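Local coordinates for protein c-di-GMP synthase (PDB 6WT9) that makes the second messenger 3',3'-c-di-GMP from two GTP molecules, releasing diphosphate, in a bacterial CBASS antiphage defence system, at residues 234-238 and 276-280; 292-296 and 340-344. All coordinates share one frame; numbering follows the deposited sequence.

Interaction 1: 234-238 and 276-280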
ATOM      1  N   ARG A 234      -9.426  -8.370  -2.784  1.00 14.48           N
ATOM      2  CA  ARG A 234      -9.415  -8.372  -4.244  1.00 13.75           C
ATOM      3  C   ARG A 234      -7.995  -8.302  -4.797  1.00 16.86           C
ATOM      4  O   ARG A 234      -7.687  -8.947  -5.806  1.00 13.24           O
ATOM      5  CB  ARG A 234     -10.266  -7.221  -4.783  1.00  9.61           C
ATOM      6  CG  ARG A 234     -11.756  -7.537  -4.816  1.00 10.06           C
ATOM      7  CD  ARG A 234     -12.580  -6.428  -5.456  1.00 14.03           C
ATOM      8  NE  ARG A 234     -13.971  -6.841  -5.627  1.00 16.08           N
ATOM      9  CZ  ARG A 234     -14.954  -6.042  -6.032  1.00 14.11           C
ATOM     10  NH1 ARG A 234     -14.710  -4.768  -6.310  1.00  7.95           N
ATOM     11  NH2 ARG A 234     -16.184  -6.519  -6.153  1.00 13.14           N
ATOM     12  N   ILE A 235      -7.115  -7.532  -4.151  1.00 14.86           N
ATOM     13  CA  ILE A 235      -5.733  -7.440  -4.613  1.00 14.71           C
ATOM     14  C   ILE A 235      -5.014  -8.771  -4.419  1.00 18.08           C
ATOM     15  O   ILE A 235      -4.311  -9.252  -5.315  1.00 18.73           O
ATOM     16  CB  ILE A 235      -4.999  -6.294  -3.893  1.00 15.29           C
ATOM     17  CG1 ILE A 235      -5.585  -4.941  -4.299  1.00 21.24           C
ATOM     18  CG2 ILE A 235      -3.507  -6.336  -4.199  1.00 10.33           C
ATOM     19  CD1 ILE A 235      -4.945  -3.766  -3.591  1.00 17.64           C
ATOM     20  N   ASN A 236      -5.181  -9.386  -3.244  1.00 16.17           N
ATOM     21  CA  ASN A 236      -4.523 -10.661  -2.975  1.00 15.96           C
ATOM     22  C   ASN A 236      -5.051 -11.773  -3.872  1.00 13.42           C
ATOM     23  O   ASN A 236      -4.285 -12.652  -4.283  1.00 17.51           O
ATOM     24  CB  ASN A 236      -4.698 -11.048  -1.505  1.00 18.53           C
ATOM     25  CG  ASN A 236      -3.863 -10.192  -0.576  1.00 15.60           C
ATOM     26  OD1 ASN A 236      -2.838  -9.643  -0.978  1.00 15.98           O
ATOM     27  ND2 ASN A 236      -4.294 -10.078   0.676  1.00 12.52           N
ATOM     28  N   LYS A 237      -6.345 -11.749  -4.190  1.00 18.75           N
ATOM     29  CA  LYS A 237      -6.921 -12.813  -5.003  1.00 21.78           C
ATOM     30  C   LYS A 237      -6.429 -12.730  -6.444  1.00 20.56           C
ATOM     31  O   LYS A 237      -5.994 -13.734  -7.020  1.00 14.19           O
ATOM     32  CB  LYS A 237      -8.448 -12.749  -4.938  1.00 27.51           C
ATOM     33  CG  LYS A 237      -9.157 -14.018  -5.388  1.00 38.05           C
ATOM     34  CD  LYS A 237      -9.702 -13.880  -6.800  1.00 43.18           C
ATOM     35  CE  LYS A 237     -10.613 -15.042  -7.161  1.00 45.58           C
ATOM     36  NZ  LYS A 237      -9.905 -16.346  -7.056  1.00 47.29           N
ATOM     37  N   ARG A 238      -6.474 -11.533  -7.036  1.00 16.13           N
ATOM     38  CA  ARG A 238      -6.026 -11.380  -8.416  1.00 18.97           C
ATOM     39  C   ARG A 238      -4.526 -11.601  -8.549  1.00 24.88           C
ATOM     40  O   ARG A 238      -4.065 -12.116  -9.574  1.00 19.96           O
ATOM     41  CB  ARG A 238      -6.402  -9.996  -8.943  1.00 14.70           C
ATOM     42  CG  ARG A 238      -6.223  -9.837 -10.447  1.00 20.68           C
ATOM     43  CD  ARG A 238      -6.974  -8.620 -10.948  1.00 31.90           C
ATOM     44  NE  ARG A 238      -7.249  -8.693 -12.378  1.00 43.10           N
ATOM     45  CZ  ARG A 238      -8.130  -7.924 -13.006  1.00 49.04           C
ATOM     46  NH1 ARG A 238      -8.826  -7.024 -12.326  1.00 48.82           N
ATOM     47  NH2 ARG A 238      -8.323  -8.057 -14.313  1.00 51.62           N
ATOM     48  N   TYR A 276      -4.880  -2.960 -10.918  1.00 12.78           N
ATOM     49  CA  TYR A 276      -6.006  -3.882 -10.829  1.00  9.91           C
ATOM     50  C   TYR A 276      -6.921  -3.791 -12.042  1.00 10.12           C
ATOM     51  O   TYR A 276      -7.627  -4.757 -12.347  1.00 11.73           O
ATOM     52  CB  TYR A 276      -6.799  -3.603  -9.547  1.00 10.94           C
ATOM     53  CG  TYR A 276      -7.885  -4.610  -9.243  1.00 11.37           C
ATOM     54  CD1 TYR A 276      -7.577  -5.835  -8.665  1.00  9.62           C
ATOM     55  CD2 TYR A 276      -9.219  -4.329  -9.517  1.00 10.99           C
ATOM     56  CE1 TYR A 276      -8.563  -6.757  -8.376  1.00 17.03           C
ATOM     57  CE2 TYR A 276     -10.214  -5.246  -9.233  1.00 16.15           C
ATOM     58  CZ  TYR A 276      -9.880  -6.459  -8.662  1.00 19.42           C
ATOM     59  OH  TYR A 276     -10.864  -7.379  -8.374  1.00 17.53           O
ATOM     60  N   ASN A 277      -6.920  -2.655 -12.742  1.00  9.17           N
ATOM     61  CA  ASN A 277      -7.756  -2.493 -13.924  1.00 12.95           C
ATOM     62  C   ASN A 277      -7.219  -3.256 -15.129  1.00 15.53           C
ATOM     63  O   ASN A 277      -7.986  -3.540 -16.056  1.00 15.12           O
ATOM     64  CB  ASN A 277      -7.892  -1.007 -14.260  1.00 14.87           C
ATOM     65  CG  ASN A 277      -8.748  -0.760 -15.486  1.00 16.55           C
ATOM     66  OD1 ASN A 277      -8.234  -0.652 -16.599  1.00 20.05           O
ATOM     67  ND2 ASN A 277     -10.059  -0.666 -15.291  1.00  9.89           N
ATOM     68  N   ILE A 278      -5.931  -3.602 -15.139  1.00 12.24           N
ATOM     69  CA  ILE A 278      -5.351  -4.312 -16.273  1.00 11.85           C
ATOM     70  C   ILE A 278      -5.940  -5.713 -16.355  1.00 14.00           C
ATOM     71  O   ILE A 278      -5.975  -6.451 -15.361  1.00 11.32           O
ATOM     72  CB  ILE A 278      -3.821  -4.361 -16.155  1.00 14.00           C
ATOM     73  CG1 ILE A 278      -3.248  -2.946 -16.062  1.00 14.60           C
ATOM     74  CG2 ILE A 278      -3.223  -5.118 -17.338  1.00 12.97           C
ATOM     75  CD1 ILE A 278      -1.756  -2.909 -15.799  1.00 13.11           C
ATOM     76  N   GLU A 279      -6.399  -6.090 -17.546  1.00 15.58           N
ATOM     77  CA  GLU A 279      -6.992  -7.406 -17.740  1.00 20.59           C
ATOM     78  C   GLU A 279      -5.951  -8.501 -17.542  1.00 18.68           C
ATOM     79  O   GLU A 279      -4.797  -8.368 -17.960  1.00 19.42           O
ATOM     80  CB  GLU A 279      -7.612  -7.507 -19.134  1.00 29.08           C
ATOM     81  CG  GLU A 279      -8.769  -6.542 -19.358  1.00 39.60           C
ATOM     82  CD  GLU A 279      -9.343  -6.625 -20.762  1.00 51.44           C
ATOM     83  OE1 GLU A 279      -8.829  -7.422 -21.574  1.00 57.19           O
ATOM     84  OE2 GLU A 279     -10.311  -5.890 -21.052  1.00 55.92           O
ATOM     85  N   LYS A 280      -6.371  -9.591 -16.892  1.00 21.23           N
ATOM     86  CA  LYS A 280      -5.444 -10.666 -16.551  1.00 23.42           C
ATOM     87  C   LYS A 280      -4.798 -11.268 -17.791  1.00 24.55           C
ATOM     88  O   LYS A 280      -3.604 -11.587 -17.784  1.00 25.51           O
ATOM     89  CB  LYS A 280      -6.173 -11.753 -15.762  1.00 29.41           C
ATOM     90  CG  LYS A 280      -6.681 -11.323 -14.400  1.00 42.53           C
ATOM     91  CD  LYS A 280      -7.781 -12.258 -13.923  1.00 50.77           C
ATOM     92  CE  LYS A 280      -7.390 -13.715 -14.122  1.00 58.42           C
ATOM     93  NZ  LYS A 280      -8.506 -14.642 -13.785  1.00 62.78           N
TER
HETATM   94  O   HOH W   1      -9.805  -9.818  -7.484  1.00 30.13           O
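The guanidinium of Arg238 meets the Tyr276 ring end-on: its plane stands at 88° to the ring, and NH1 is poised 3.7 Å above the ring plane, over the centre. This is a cation-pi contact, with Arg238 CZ 4.8 Å from the ring centroid, and Tyr276 CE1 lies in the guanidinium plane, at its edge. The chain that delivers the group is extended, CG leaving anti to the backbone N (chi1 -169°), so that CD passes close over the CD1–CE1 bond of the ring. Over one face of the guanidinium lie two carbonyl oxygens, Tyr276 O and Ile278 O. Ile278 O is 3.0 Å from Arg238 NH2, while the approach of Tyr276 O to Arg238 NH1 is too short to be relied on in detail; the angles are poor for hydrogen bonds, and an electrostatic attraction is all that is probable. Lys280 borders the same group at its edge, CG 3.4 Å from Arg238 NE; its ammonium turns off to a salt bridge with Glu241.

At the ring's own edge, Arg234 O comes to 3.5 Å from Tyr276 CE1, and a water in the ring plane links Tyr276 OH to Arg234 O. The aliphatic part of Arg234 runs past the hydroxyl, CD 3.5 Å from Tyr276 OH, while NH1 hydrogen-bonds Val315 O. The contact joins helix 228-241 to the end of helix 268-276 and the loop that follows it, at the surface of the protein; beneath it Ile278 packs on Met249 of helix 245-259 and on Gln298 of helix 291-304.

Interaction 2: 292-296 and 340-344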
ATOM      1  N   VAL A 292       6.871  -4.214 -17.676  1.00 10.79           N
ATOM      2  CA  VAL A 292       7.119  -2.789 -17.896  1.00 11.57           C
ATOM      3  C   VAL A 292       6.415  -2.312 -19.165  1.00 15.84           C
ATOM      4  O   VAL A 292       5.712  -1.293 -19.110  1.00 16.12           O
ATOM      5  CB  VAL A 292       8.627  -2.483 -17.932  1.00  8.39           C
ATOM      6  CG1 VAL A 292       8.865  -1.022 -18.285  1.00  7.41           C
ATOM      7  CG2 VAL A 292       9.266  -2.820 -16.595  1.00  8.05           C
ATOM      8  N   PRO A 293       6.556  -2.983 -20.319  1.00 14.41           N
ATOM      9  CA  PRO A 293       5.766  -2.556 -21.489  1.00 16.91           C
ATOM     10  C   PRO A 293       4.267  -2.655 -21.269  1.00 17.54           C
ATOM     11  O   PRO A 293       3.504  -1.882 -21.863  1.00 12.88           O
ATOM     12  CB  PRO A 293       6.231  -3.510 -22.600  1.00 17.56           C
ATOM     13  CG  PRO A 293       7.562  -3.993 -22.156  1.00 18.60           C
ATOM     14  CD  PRO A 293       7.490  -4.071 -20.672  1.00 12.64           C
ATOM     15  N   ILE A 294       3.822  -3.591 -20.428  1.00 16.38           N
ATOM     16  CA  ILE A 294       2.399  -3.725 -20.143  1.00 19.37           C
ATOM     17  C   ILE A 294       1.914  -2.560 -19.288  1.00 20.44           C
ATOM     18  O   ILE A 294       0.819  -2.026 -19.505  1.00 19.50           O
ATOM     19  CB  ILE A 294       2.126  -5.085 -19.478  1.00 17.72           C
ATOM     20  CG1 ILE A 294       2.388  -6.205 -20.486  1.00 16.67           C
ATOM     21  CG2 ILE A 294       0.703  -5.153 -18.936  1.00 19.80           C
ATOM     22  CD1 ILE A 294       2.438  -7.573 -19.875  1.00 16.34           C
ATOM     23  N   LEU A 295       2.718  -2.141 -18.309  1.00 19.92           N
ATOM     24  CA  LEU A 295       2.381  -0.948 -17.540  1.00 16.51           C
ATOM     25  C   LEU A 295       2.409   0.294 -18.421  1.00 15.06           C
ATOM     26  O   LEU A 295       1.596   1.210 -18.244  1.00 12.35           O
ATOM     27  CB  LEU A 295       3.338  -0.793 -16.360  1.00 14.72           C
ATOM     28  CG  LEU A 295       3.105  -1.755 -15.195  1.00 16.19           C
ATOM     29  CD1 LEU A 295       4.203  -1.628 -14.155  1.00 12.23           C
ATOM     30  CD2 LEU A 295       1.743  -1.496 -14.568  1.00 23.74           C
ATOM     31  N   TYR A 296       3.335   0.340 -19.380  1.00 14.04           N
ATOM     32  CA  TYR A 296       3.380   1.466 -20.307  1.00 16.73           C
ATOM     33  C   TYR A 296       2.103   1.545 -21.134  1.00 20.24           C
ATOM     34  O   TYR A 296       1.519   2.624 -21.295  1.00 16.49           O
ATOM     35  CB  TYR A 296       4.604   1.352 -21.216  1.00 17.33           C
ATOM     36  CG  TYR A 296       4.651   2.402 -22.302  1.00 20.96           C
ATOM     37  CD1 TYR A 296       5.110   3.684 -22.031  1.00 26.56           C
ATOM     38  CD2 TYR A 296       4.232   2.114 -23.593  1.00 18.05           C
ATOM     39  CE1 TYR A 296       5.152   4.650 -23.015  1.00 24.55           C
ATOM     40  CE2 TYR A 296       4.272   3.073 -24.586  1.00 23.74           C
ATOM     41  CZ  TYR A 296       4.731   4.337 -24.291  1.00 27.91           C
ATOM     42  OH  TYR A 296       4.773   5.295 -25.273  1.00 36.35           O
ATOM     43  N   VAL A 340       7.734   5.493 -16.582  1.00 15.13           N
ATOM     44  CA  VAL A 340       7.637   4.161 -17.171  1.00 14.41           C
ATOM     45  C   VAL A 340       8.216   4.160 -18.580  1.00 15.81           C
ATOM     46  O   VAL A 340       8.928   3.227 -18.973  1.00 11.64           O
ATOM     47  CB  VAL A 340       6.176   3.677 -17.161  1.00 13.55           C
ATOM     48  CG1 VAL A 340       6.059   2.321 -17.843  1.00  9.34           C
ATOM     49  CG2 VAL A 340       5.655   3.609 -15.734  1.00 14.56           C
ATOM     50  N   LYS A 341       7.926   5.209 -19.355  1.00 18.79           N
ATOM     51  CA  LYS A 341       8.478   5.323 -20.700  1.00 18.68           C
ATOM     52  C   LYS A 341      10.001   5.334 -20.673  1.00 19.41           C
ATOM     53  O   LYS A 341      10.650   4.728 -21.536  1.00 18.37           O
ATOM     54  CB  LYS A 341       7.935   6.586 -21.373  1.00 25.32           C
ATOM     55  CG  LYS A 341       8.540   6.897 -22.728  1.00 39.43           C
ATOM     56  CD  LYS A 341       8.022   8.223 -23.268  1.00 50.26           C
ATOM     57  CE  LYS A 341       6.660   8.073 -23.926  1.00 59.34           C
ATOM     58  NZ  LYS A 341       6.751   7.373 -25.241  1.00 68.30           N
ATOM     59  N   ILE A 342      10.591   6.005 -19.681  1.00 16.00           N
ATOM     60  CA  ILE A 342      12.047   6.050 -19.571  1.00 20.17           C
ATOM     61  C   ILE A 342      12.603   4.665 -19.262  1.00 17.00           C
ATOM     62  O   ILE A 342      13.562   4.209 -19.895  1.00 15.27           O
ATOM     63  CB  ILE A 342      12.475   7.078 -18.509  1.00 24.51           C
ATOM     64  CG1 ILE A 342      12.171   8.499 -18.986  1.00 22.96           C
ATOM     65  CG2 ILE A 342      13.954   6.922 -18.179  1.00 25.07           C
ATOM     66  CD1 ILE A 342      12.518   9.568 -17.969  1.00 20.80           C
ATOM     67  N   ILE A 343      12.013   3.980 -18.278  1.00 18.10           N
ATOM     68  CA  ILE A 343      12.465   2.632 -17.934  1.00 16.98           C
ATOM     69  C   ILE A 343      12.317   1.703 -19.132  1.00 13.79           C
ATOM     70  O   ILE A 343      13.240   0.958 -19.482  1.00 14.24           O
ATOM     71  CB  ILE A 343      11.687   2.096 -16.719  1.00 10.99           C
ATOM     72  CG1 ILE A 343      11.835   3.032 -15.518  1.00 16.52           C
ATOM     73  CG2 ILE A 343      12.162   0.692 -16.371  1.00  6.72           C
ATOM     74  CD1 ILE A 343      13.226   3.071 -14.948  1.00 28.28           C
ATOM     75  N   TYR A 344      11.143   1.735 -19.771  1.00  9.77           N
ATOM     76  CA  TYR A 344      10.872   0.876 -20.919  1.00 10.17           C
ATOM     77  C   TYR A 344      11.911   1.079 -22.016  1.00 12.57           C
ATOM     78  O   TYR A 344      12.432   0.111 -22.580  1.00 15.21           O
ATOM     79  CB  TYR A 344       9.456   1.164 -21.435  1.00 12.31           C
ATOM     80  CG  TYR A 344       8.965   0.312 -22.591  1.00 13.92           C
ATOM     81  CD1 TYR A 344       9.632  -0.842 -22.984  1.00 17.93           C
ATOM     82  CD2 TYR A 344       7.823   0.672 -23.291  1.00 12.11           C
ATOM     83  CE1 TYR A 344       9.178  -1.605 -24.043  1.00 20.11           C
ATOM     84  CE2 TYR A 344       7.360  -0.085 -24.347  1.00 14.48           C
ATOM     85  CZ  TYR A 344       8.039  -1.223 -24.719  1.00 20.34           C
ATOM     86  OH  TYR A 344       7.578  -1.980 -25.771  1.00 25.94           O
TER
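Tyr344 of helix 327-347 lodges its ring against Pro293 and Tyr296 of helix 291-304. The segments 292-296 and 340-344 are roughly antiparallel, their local axes coming to 9.3 Å and running at 148°. The Tyr344 ring lies over the notch between the two residues, both on the same side of its plane. Pro293 CB sits 3.6 Å from that plane, under one face of the Tyr344 ring and offset toward the rim, in a CH-pi contact. Pro293 CG presses closer still on Tyr344 CE1, and the two side chains cross at about a right angle. The rim of Tyr344 also rides over one face of Tyr296, CD2 lying 3.7 Å from Tyr296 CG; with the planes at 59° the pair is oblique.

Lys341 borders the Tyr296 ring. Its CB and CE come against CE1, and CE lies in the ring plane at the edge. Bends at chi3 and chi4 (-82° and -73°) curl the chain around that edge, bringing Lys341 NZ to donate a 2.9 Å hydrogen bond to Tyr296 OH.

Toward the core the relief is finer. Val340 puts CG1, swung away from the backbone N, into a hollow on helix 291-304 formed by Val292 O, the CB of Leu295, and the N, CA and CB of Tyr296, with Tyr296 N 3.7 Å away. Val292 answers from the other helix: its CG1 fills the dip between Ile343 CG2 and the backbone and CB of Tyr344, 3.8 Å from Tyr344 CA. Each valine thus fills a hollow on the other helix.

On the buried side helix 245-259 closes this seam, Phe252 meeting Val292 and Leu295, and Leu256 meeting Val340. Helix 40-49 brings Ile45 against Val292 and Ile343, and Tyr6 of helix 6-17 reaches Ile343.

Overall arrangement
Interaction 1 closes before interaction 2 opens along the chain, and their centres lie about 19 Å apart. Interaction 1 links helix 228-241, directly after the last strand of the mixed sheet, to the end of helix 268-276; interaction 2 pairs helices 291-304 and 327-347 farther from the centre of the chain. They touch through Ile278, whose CD1 lies 4.0 Å from Leu295 CD2 and which also packs on Ile294. Helix 245-259 is common to both, its Met249 also meeting Leu295. Together they connect the helix that follows the sheet of the nucleotidyltransferase part with the C-terminal helices, through Ile278 and helix 245-259.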